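Predicted protein (Acinetobacter sp. RUH2624, PDB 4MEB) hydrolyses epoxides as a secreted, Cif-type virulence factor built on the alpha/beta hydrolase fold. Local coordinates at residues 271-276 / 297-302; 42-47 / 116-121; 58-63 / 84-89. The protein carries 1 engineered substitution. All coordinates share one frame; numbering follows the deposited sequence.

Contact 1: 271-276 / 297-302; sequences TGQKGV and AIILPD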
loop_
_atom_site.group_PDB
_atom_site.type_symbol
_atom_site.label_atom_id
_atom_site.label_comp_id
_atom_site.label_asym_id
_atom_site.label_seq_id
_atom_site.Cartn_x
_atom_site.Cartn_y
_atom_site.Cartn_z
ATOM N N THR A 271 -15.248 -1.493 -18.577
ATOM C CA THR A 271 -14.723 -1.910 -17.287
ATOM C C THR A 271 -15.363 -3.220 -16.846
ATOM O O THR A 271 -16.347 -3.660 -17.441
ATOM C CB THR A 271 -15.021 -0.860 -16.214
ATOM O OG1 THR A 271 -16.421 -0.887 -15.909
ATOM C CG2 THR A 271 -14.592 0.556 -16.669
ATOM N N GLY A 272 -14.800 -3.828 -15.800
ATOM C CA GLY A 272 -15.351 -5.042 -15.225
ATOM C C GLY A 272 -15.990 -4.744 -13.880
ATOM O O GLY A 272 -15.389 -4.111 -13.020
ATOM N N GLN A 273 -17.220 -5.199 -13.698
ATOM C CA GLN A 273 -17.939 -4.963 -12.454
ATOM C C GLN A 273 -17.183 -5.478 -11.223
ATOM O O GLN A 273 -17.214 -4.864 -10.160
ATOM C CB GLN A 273 -19.308 -5.611 -12.528
ATOM C CG GLN A 273 -20.181 -5.307 -11.345
ATOM C CD GLN A 273 -21.481 -6.072 -11.404
ATOM O OE1 GLN A 273 -21.492 -7.303 -11.547
ATOM N NE2 GLN A 273 -22.588 -5.349 -11.309
ATOM N N LYS A 274 -16.472 -6.584 -11.385
ATOM C CA LYS A 274 -15.730 -7.190 -10.282
ATOM C C LYS A 274 -14.276 -6.713 -10.284
ATOM O O LYS A 274 -13.456 -7.194 -9.500
ATOM C CB LYS A 274 -15.771 -8.714 -10.408
ATOM C CG LYS A 274 -17.181 -9.292 -10.431
ATOM C CD LYS A 274 -17.861 -9.135 -9.087
ATOM C CE LYS A 274 -17.185 -10.000 -8.028
ATOM N NZ LYS A 274 -17.752 -9.806 -6.658
ATOM N N GLY A 275 -13.962 -5.786 -11.186
ATOM C CA GLY A 275 -12.643 -5.173 -11.252
ATOM C C GLY A 275 -12.653 -3.788 -10.617
ATOM O O GLY A 275 -13.179 -3.615 -9.518
ATOM N N VAL A 276 -12.080 -2.798 -11.300
ATOM C CA VAL A 276 -12.104 -1.422 -10.801
ATOM C C VAL A 276 -13.527 -0.854 -10.886
ATOM O O VAL A 276 -13.884 0.072 -10.154
ATOM C CB VAL A 276 -11.074 -0.520 -11.533
ATOM C CG1 VAL A 276 -11.135 0.925 -11.012
ATOM C CG2 VAL A 276 -9.650 -1.088 -11.344
ATOM N N ALA A 297 -20.254 4.078 -22.108
ATOM C CA ALA A 297 -19.809 3.418 -20.884
ATOM C C ALA A 297 -20.410 2.019 -20.845
ATOM O O ALA A 297 -21.606 1.847 -21.078
ATOM C CB ALA A 297 -20.230 4.218 -19.654
ATOM N N ILE A 298 -19.564 1.023 -20.603
ATOM C CA ILE A 298 -20.013 -0.360 -20.462
ATOM C C ILE A 298 -19.275 -1.050 -19.322
ATOM O O ILE A 298 -18.042 -1.137 -19.319
ATOM C CB ILE A 298 -19.819 -1.161 -21.757
ATOM C CG1 ILE A 298 -20.793 -0.668 -22.838
ATOM C CG2 ILE A 298 -20.026 -2.672 -21.496
ATOM C CD1 ILE A 298 -20.574 -1.309 -24.171
ATOM N N ILE A 299 -20.042 -1.528 -18.352
ATOM C CA ILE A 299 -19.500 -2.290 -17.239
ATOM C C ILE A 299 -19.949 -3.749 -17.398
ATOM O O ILE A 299 -21.131 -4.063 -17.268
ATOM C CB ILE A 299 -19.975 -1.711 -15.891
ATOM C CG1 ILE A 299 -19.615 -0.220 -15.797
ATOM C CG2 ILE A 299 -19.360 -2.485 -14.721
ATOM C CD1 ILE A 299 -19.984 0.437 -14.462
ATOM N N LEU A 300 -19.006 -4.635 -17.708
ATOM C CA LEU A 300 -19.330 -6.047 -17.905
ATOM C C LEU A 300 -19.557 -6.721 -16.564
ATOM O O LEU A 300 -18.663 -6.722 -15.717
ATOM C CB LEU A 300 -18.200 -6.743 -18.668
ATOM C CG LEU A 300 -17.970 -6.205 -20.085
ATOM C CD1 LEU A 300 -16.918 -7.042 -20.794
ATOM C CD2 LEU A 300 -19.289 -6.201 -20.875
ATOM N N PRO A 301 -20.755 -7.301 -16.362
ATOM C CA PRO A 301 -21.048 -7.940 -15.075
ATOM C C PRO A 301 -20.253 -9.226 -14.909
ATOM O O PRO A 301 -19.858 -9.834 -15.911
ATOM C CB PRO A 301 -22.547 -8.243 -15.170
ATOM C CG PRO A 301 -22.812 -8.371 -16.627
ATOM C CD PRO A 301 -21.886 -7.404 -17.304
ATOM N N ASP A 302 -19.997 -9.607 -13.658
ATOM C CA ASP A 302 -19.315 -10.862 -13.329
ATOM C C ASP A 302 -17.942 -10.987 -13.972
ATOM O O ASP A 302 -17.408 -12.096 -14.108
ATOM C CB ASP A 302 -20.166 -12.055 -13.747
ATOM C CG ASP A 302 -21.597 -11.940 -13.254
ATOM O OD1 ASP A 302 -21.795 -11.630 -12.058
ATOM O OD2 ASP A 302 -22.511 -12.134 -14.075
#
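Thr271 and Ile299 cross at a slant at the firm end of this contact, where strands 267-272 and 295-300 run parallel. Thr271 OG1 lies against the flank of the isoleucine, 3.3 Å from Ile299 CG1, and close to its CG2 as well. The hydroxyl gets there by sitting between the backbone N and the carbonyl carbon (chi1 72°), and its hydrogen bond goes to Asn277 O in the loop that follows. Backbone bonds clamp the same region: Thr271 N to Ile298 O at 2.9 Å, Leu300 N back to Thr271 O at 2.8 Å, and a nearly straight Gln273 N to Leu300 O (174°). Ile299 CG2 also tucks in 3.6 Å from Gln273 N.

Past Gly272 the fit slackens and solvent takes over. The chain leaves in a type I turn closed by Gly275 N on Gly272 O, and the extended Gln273 side chain reaches across so that OE1 takes a weak, 3.5 Å hydrogen bond from Asp302 N. Lys274 brushes Asp302 with its CG, at 3.9 Å from Asp302 CA, before its bent chain leads away.

Strand 295-300 is the outermost strand at this edge of the main sheet. Helix 279-288, which connects the two strands, lies over Thr271 and Ile299 through Val281, whereas helix 307-323 packs against Ile298 and Leu300.

Contact 2: 42-47 / 116-121; sequences IESEGV and IGAIKK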
loop_
_atom_site.group_PDB
_atom_site.type_symbol
_atom_site.label_atom_id
_atom_site.label_comp_id
_atom_site.label_asym_id
_atom_site.label_seq_id
_atom_site.Cartn_x
_atom_site.Cartn_y
_atom_site.Cartn_z
ATOM N N ILE A 42 10.917 -2.539 -32.615
ATOM C CA ILE A 42 11.162 -1.254 -33.244
ATOM C C ILE A 42 11.759 -0.311 -32.211
ATOM O O ILE A 42 11.395 -0.348 -31.026
ATOM C CB ILE A 42 9.866 -0.669 -33.846
ATOM C CG1 ILE A 42 10.180 0.533 -34.743
ATOM C CG2 ILE A 42 8.844 -0.334 -32.753
ATOM C CD1 ILE A 42 9.006 0.968 -35.590
ATOM N N GLU A 43 12.705 0.506 -32.652
ATOM C CA GLU A 43 13.317 1.498 -31.787
ATOM C C GLU A 43 12.477 2.778 -31.799
ATOM O O GLU A 43 12.093 3.259 -32.866
ATOM C CB GLU A 43 14.731 1.799 -32.289
ATOM C CG GLU A 43 15.647 2.382 -31.248
ATOM C CD GLU A 43 16.079 1.361 -30.211
ATOM O OE1 GLU A 43 16.086 0.148 -30.516
ATOM O OE2 GLU A 43 16.424 1.777 -29.089
ATOM N N SER A 44 12.193 3.325 -30.618
ATOM C CA SER A 44 11.552 4.629 -30.521
ATOM C C SER A 44 12.124 5.447 -29.365
ATOM O O SER A 44 12.045 5.037 -28.196
ATOM C CB SER A 44 10.030 4.493 -30.387
ATOM O OG SER A 44 9.418 5.769 -30.319
ATOM N N GLU A 45 12.695 6.602 -29.709
ATOM C CA GLU A 45 13.321 7.505 -28.754
ATOM C C GLU A 45 14.356 6.767 -27.910
ATOM O O GLU A 45 14.463 6.994 -26.706
ATOM C CB GLU A 45 12.278 8.188 -27.857
ATOM C CG GLU A 45 11.112 8.851 -28.594
ATOM C CD GLU A 45 11.510 10.072 -29.424
ATOM O OE1 GLU A 45 12.659 10.554 -29.303
ATOM O OE2 GLU A 45 10.659 10.550 -30.206
ATOM N N GLY A 46 15.103 5.869 -28.548
ATOM C CA GLY A 46 16.163 5.137 -27.875
ATOM C C GLY A 46 15.686 3.936 -27.071
ATOM O O GLY A 46 16.486 3.272 -26.405
ATOM N N VAL A 47 14.389 3.651 -27.134
ATOM C CA VAL A 47 13.814 2.531 -26.390
ATOM C C VAL A 47 13.375 1.452 -27.356
ATOM O O VAL A 47 12.643 1.726 -28.308
ATOM C CB VAL A 47 12.606 2.974 -25.545
ATOM C CG1 VAL A 47 11.926 1.766 -24.893
ATOM C CG2 VAL A 47 13.038 3.997 -24.496
ATOM N N ILE A 116 3.792 6.960 -29.575
ATOM C CA ILE A 116 3.246 7.538 -30.804
ATOM C C ILE A 116 4.247 7.490 -31.961
ATOM O O ILE A 116 3.852 7.315 -33.115
ATOM C CB ILE A 116 2.687 8.973 -30.613
ATOM C CG1 ILE A 116 1.853 9.397 -31.841
ATOM C CG2 ILE A 116 3.808 9.961 -30.381
ATOM C CD1 ILE A 116 0.600 8.550 -32.075
ATOM N N GLY A 117 5.537 7.626 -31.656
ATOM C CA GLY A 117 6.557 7.553 -32.689
ATOM C C GLY A 117 6.582 6.176 -33.330
ATOM O O GLY A 117 6.640 6.035 -34.555
ATOM N N ALA A 118 6.524 5.150 -32.487
ATOM C CA ALA A 118 6.499 3.773 -32.963
ATOM C C ALA A 118 5.204 3.482 -33.715
ATOM O O ALA A 118 5.224 2.859 -34.768
ATOM C CB ALA A 118 6.668 2.803 -31.793
ATOM N N ILE A 119 4.079 3.938 -33.168
ATOM C CA ILE A 119 2.774 3.650 -33.746
ATOM C C ILE A 119 2.676 4.205 -35.171
ATOM O O ILE A 119 2.200 3.525 -36.084
ATOM C CB ILE A 119 1.647 4.202 -32.862
ATOM C CG1 ILE A 119 1.511 3.342 -31.603
ATOM C CG2 ILE A 119 0.326 4.257 -33.633
ATOM C CD1 ILE A 119 0.655 3.947 -30.535
ATOM N N LYS A 120 3.175 5.421 -35.368
ATOM C CA LYS A 120 3.075 6.052 -36.671
ATOM C C LYS A 120 3.889 5.312 -37.730
ATOM O O LYS A 120 3.481 5.254 -38.887
ATOM C CB LYS A 120 3.422 7.535 -36.589
ATOM C CG LYS A 120 2.369 8.321 -35.821
ATOM C CD LYS A 120 2.435 9.788 -36.137
ATOM C CE LYS A 120 1.110 10.462 -35.843
ATOM N NZ LYS A 120 1.146 11.894 -36.233
ATOM N N LYS A 121 5.017 4.726 -37.325
ATOM C CA LYS A 121 5.811 3.880 -38.214
ATOM C C LYS A 121 5.140 2.531 -38.501
ATOM O O LYS A 121 5.172 2.042 -39.629
ATOM C CB LYS A 121 7.202 3.624 -37.638
ATOM C CG LYS A 121 8.077 4.859 -37.445
ATOM C CD LYS A 121 9.549 4.448 -37.366
ATOM C CE LYS A 121 10.348 5.336 -36.427
ATOM N NZ LYS A 121 10.379 6.752 -36.879
#
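Ile42 points from its strand toward helix 108-123 and divides its two branches between successive turns. CG2 meets Ala118 CB at 3.9 Å, while the longer branch, swung anti to the backbone N (chi1 -169°), carries CD1 to the aliphatic part of Lys121. There the methyl lies 3.8 Å from Lys121 CB and almost as near Lys121 CD, the two chains crossing at a slant, with the lysine bent farther out near its amino end. Two residues on, Ser44 faces the helix in the same way. Its CB is 4.0 Å from Ala118 CB, so the alanine methyl touches both strand residues, facing the gap between them.

This is an edge hairpin of the main sheet meeting a helix of the alpha/beta hydrolase fold: strand 38-44 turns through a type I' turn, Ser44 to Val47, into strand 47-54, and the axis of residues 116-121 passes 8.0 Å from that of residues 42-44, at 138° to it. The short Gly117 and Ala118 allow the close approach.

Ser44 OG lies 4.1 Å from Gly117 CA and 3.7 Å from Ala118 N. No hydrogen bond links the two segments; the hydroxyl bonds instead to Ile114 O, one turn earlier in the helix. Leu49 of the partner strand touches both Ser44 and Ala118 in the buried part of the contact, and Lys121 lies on the exposed flank.

Contact 3: 58-63 / 84-89; sequences GTPIVF and DHKVIA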
loop_
_atom_site.group_PDB
_atom_site.type_symbol
_atom_site.label_atom_id
_atom_site.label_comp_id
_atom_site.label_asym_id
_atom_site.label_seq_id
_atom_site.Cartn_x
_atom_site.Cartn_y
_atom_site.Cartn_z
ATOM N N GLY A 58 -7.829 -2.610 -43.660
ATOM C CA GLY A 58 -8.765 -2.170 -42.640
ATOM C C GLY A 58 -8.138 -1.190 -41.670
ATOM O O GLY A 58 -6.927 -1.235 -41.435
ATOM N N THR A 59 -8.960 -0.301 -41.112
ATOM C CA THR A 59 -8.503 0.647 -40.094
ATOM C C THR A 59 -7.706 -0.069 -39.013
ATOM O O THR A 59 -8.199 -1.023 -38.405
ATOM C CB THR A 59 -9.682 1.355 -39.423
ATOM O OG1 THR A 59 -10.533 1.920 -40.424
ATOM C CG2 THR A 59 -9.191 2.457 -38.496
ATOM N N PRO A 60 -6.454 0.365 -38.788
ATOM C CA PRO A 60 -5.612 -0.310 -37.796
ATOM C C PRO A 60 -6.126 -0.108 -36.373
ATOM O O PRO A 60 -6.709 0.925 -36.068
ATOM C CB PRO A 60 -4.242 0.359 -37.979
ATOM C CG PRO A 60 -4.262 0.900 -39.393
ATOM C CD PRO A 60 -5.694 1.332 -39.601
ATOM N N ILE A 61 -5.922 -1.105 -35.520
ATOM C CA ILE A 61 -6.275 -0.996 -34.113
ATOM C C ILE A 61 -5.033 -1.267 -33.270
ATOM O O ILE A 61 -4.426 -2.341 -33.373
ATOM C CB ILE A 61 -7.354 -2.022 -33.711
ATOM C CG1 ILE A 61 -8.500 -2.027 -34.726
ATOM C CG2 ILE A 61 -7.857 -1.742 -32.289
ATOM C CD1 ILE A 61 -9.427 -3.192 -34.581
ATOM N N VAL A 62 -4.666 -0.298 -32.440
ATOM C CA VAL A 62 -3.511 -0.425 -31.551
ATOM C C VAL A 62 -3.986 -0.762 -30.134
ATOM O O VAL A 62 -4.859 -0.082 -29.582
ATOM C CB VAL A 62 -2.649 0.854 -31.551
ATOM C CG1 VAL A 62 -1.492 0.739 -30.561
ATOM C CG2 VAL A 62 -2.118 1.141 -32.958
ATOM N N PHE A 63 -3.419 -1.825 -29.572
ATOM C CA PHE A 63 -3.794 -2.309 -28.244
ATOM C C PHE A 63 -2.642 -2.123 -27.272
ATOM O O PHE A 63 -1.533 -2.612 -27.523
ATOM C CB PHE A 63 -4.124 -3.804 -28.273
ATOM C CG PHE A 63 -5.311 -4.168 -29.124
ATOM C CD1 PHE A 63 -6.589 -4.127 -28.602
ATOM C CD2 PHE A 63 -5.136 -4.596 -30.436
ATOM C CE1 PHE A 63 -7.681 -4.489 -29.370
ATOM C CE2 PHE A 63 -6.223 -4.956 -31.216
ATOM C CZ PHE A 63 -7.500 -4.906 -30.680
ATOM N N ASP A 84 -10.206 -8.590 -40.879
ATOM C CA ASP A 84 -10.806 -7.329 -41.310
ATOM C C ASP A 84 -10.012 -6.095 -40.896
ATOM O O ASP A 84 -10.276 -4.996 -41.382
ATOM C CB ASP A 84 -12.222 -7.198 -40.744
ATOM C CG ASP A 84 -13.177 -8.219 -41.322
ATOM O OD1 ASP A 84 -13.096 -8.495 -42.540
ATOM O OD2 ASP A 84 -14.009 -8.751 -40.557
ATOM N N HIS A 85 -9.070 -6.264 -39.973
ATOM C CA HIS A 85 -8.294 -5.120 -39.492
ATOM C C HIS A 85 -6.824 -5.438 -39.287
ATOM O O HIS A 85 -6.464 -6.557 -38.932
ATOM C CB HIS A 85 -8.886 -4.570 -38.187
ATOM C CG HIS A 85 -10.263 -4.016 -38.352
ATOM N ND1 HIS A 85 -10.501 -2.700 -38.693
ATOM C CD2 HIS A 85 -11.477 -4.610 -38.265
ATOM C CE1 HIS A 85 -11.804 -2.505 -38.792
ATOM N NE2 HIS A 85 -12.418 -3.649 -38.538
ATOM N N LYS A 86 -5.982 -4.442 -39.547
ATOM C CA LYS A 86 -4.609 -4.455 -39.077
ATOM C C LYS A 86 -4.675 -4.355 -37.551
ATOM O O LYS A 86 -5.312 -3.452 -37.018
ATOM C CB LYS A 86 -3.868 -3.255 -39.661
ATOM C CG LYS A 86 -2.469 -3.031 -39.112
ATOM C CD LYS A 86 -1.526 -4.131 -39.543
ATOM C CE LYS A 86 -0.139 -3.564 -39.813
ATOM N NZ LYS A 86 0.887 -4.628 -39.984
ATOM N N VAL A 87 -4.052 -5.294 -36.847
ATOM C CA VAL A 87 -4.082 -5.293 -35.386
ATOM C C VAL A 87 -2.660 -5.255 -34.844
ATOM O O VAL A 87 -1.787 -5.988 -35.315
ATOM C CB VAL A 87 -4.867 -6.518 -34.807
ATOM C CG1 VAL A 87 -6.346 -6.405 -35.148
ATOM C CG2 VAL A 87 -4.316 -7.829 -35.345
ATOM N N ILE A 88 -2.429 -4.386 -33.863
ATOM C CA ILE A 88 -1.080 -4.119 -33.370
ATOM C C ILE A 88 -1.101 -4.056 -31.849
ATOM O O ILE A 88 -1.797 -3.225 -31.277
ATOM C CB ILE A 88 -0.531 -2.768 -33.902
ATOM C CG1 ILE A 88 -0.418 -2.783 -35.431
ATOM C CG2 ILE A 88 0.845 -2.446 -33.285
ATOM C CD1 ILE A 88 -0.312 -1.392 -36.058
ATOM N N ALA A 89 -0.342 -4.932 -31.197
ATOM C CA ALA A 89 -0.247 -4.893 -29.739
ATOM C C ALA A 89 1.200 -4.645 -29.322
ATOM O O ALA A 89 2.096 -5.404 -29.684
ATOM C CB ALA A 89 -0.779 -6.180 -29.130
#
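Ile88 sits between two residues of the neighbouring parallel strand and bonds to both: its N donates to Ile61 O at 2.9 Å, and its O accepts from Phe63 N at 2.7 Å. Its side chain shares a face with Val62, the pair touching at Val62 CG2 and Ile88 CB, on the side of the sheet where helix 108-123 packs.

Phe63 works on the other face. With CG beside its backbone N (chi1 -63°), the ring swings back along the strand, so that CE2 comes to 4.1 Å from Val87 CB and Ile88 O lies near the ring edge. Ile61 CG2, from the same strand, rests 3.5 Å above one ring face, offset toward the rim. Helix 75-81, the connection of this beta-alpha-beta unit, covers this side.

His85 lies just before the first bridge of the ladder. Its CB and CG meet Ile61 CD1, each at 3.9 Å, and its ring stacks with Phe324. ND1 donates to Thr59 O at 2.9 Å, in the carbonyl plane and close to the imidazole plane. That bond, with the Phe324 stack, would hold the ring's rotation, and it implies a proton on ND1; a side-chain N-H thus satisfies Thr59 O just ahead of the strands, where no backbone N of 84-89 bonds to it.

In the fold
All three contacts belong to the same eight-stranded sheet. Contacts 1 and 2 involve its two outermost strands, on opposite sides of the chain's centre and 32 Å apart between centres. Contact 3 joins two inner strands, its centre 17 Å from that of contact 2 and 24 Å from that of contact 1. It touches contact 2 directly: Ile119 CD1, from helix 108-123, packs 3.9 Å from Val62 CG1. Phe324, just beyond helix 307-323, which packs on contact 1, reaches His85 of contact 3. Contact 1 takes in the C-terminal ends of its strands, on the edge where this fold usually carries catalytic residues, the histidine after the last strand; the active site is therefore probably on that side.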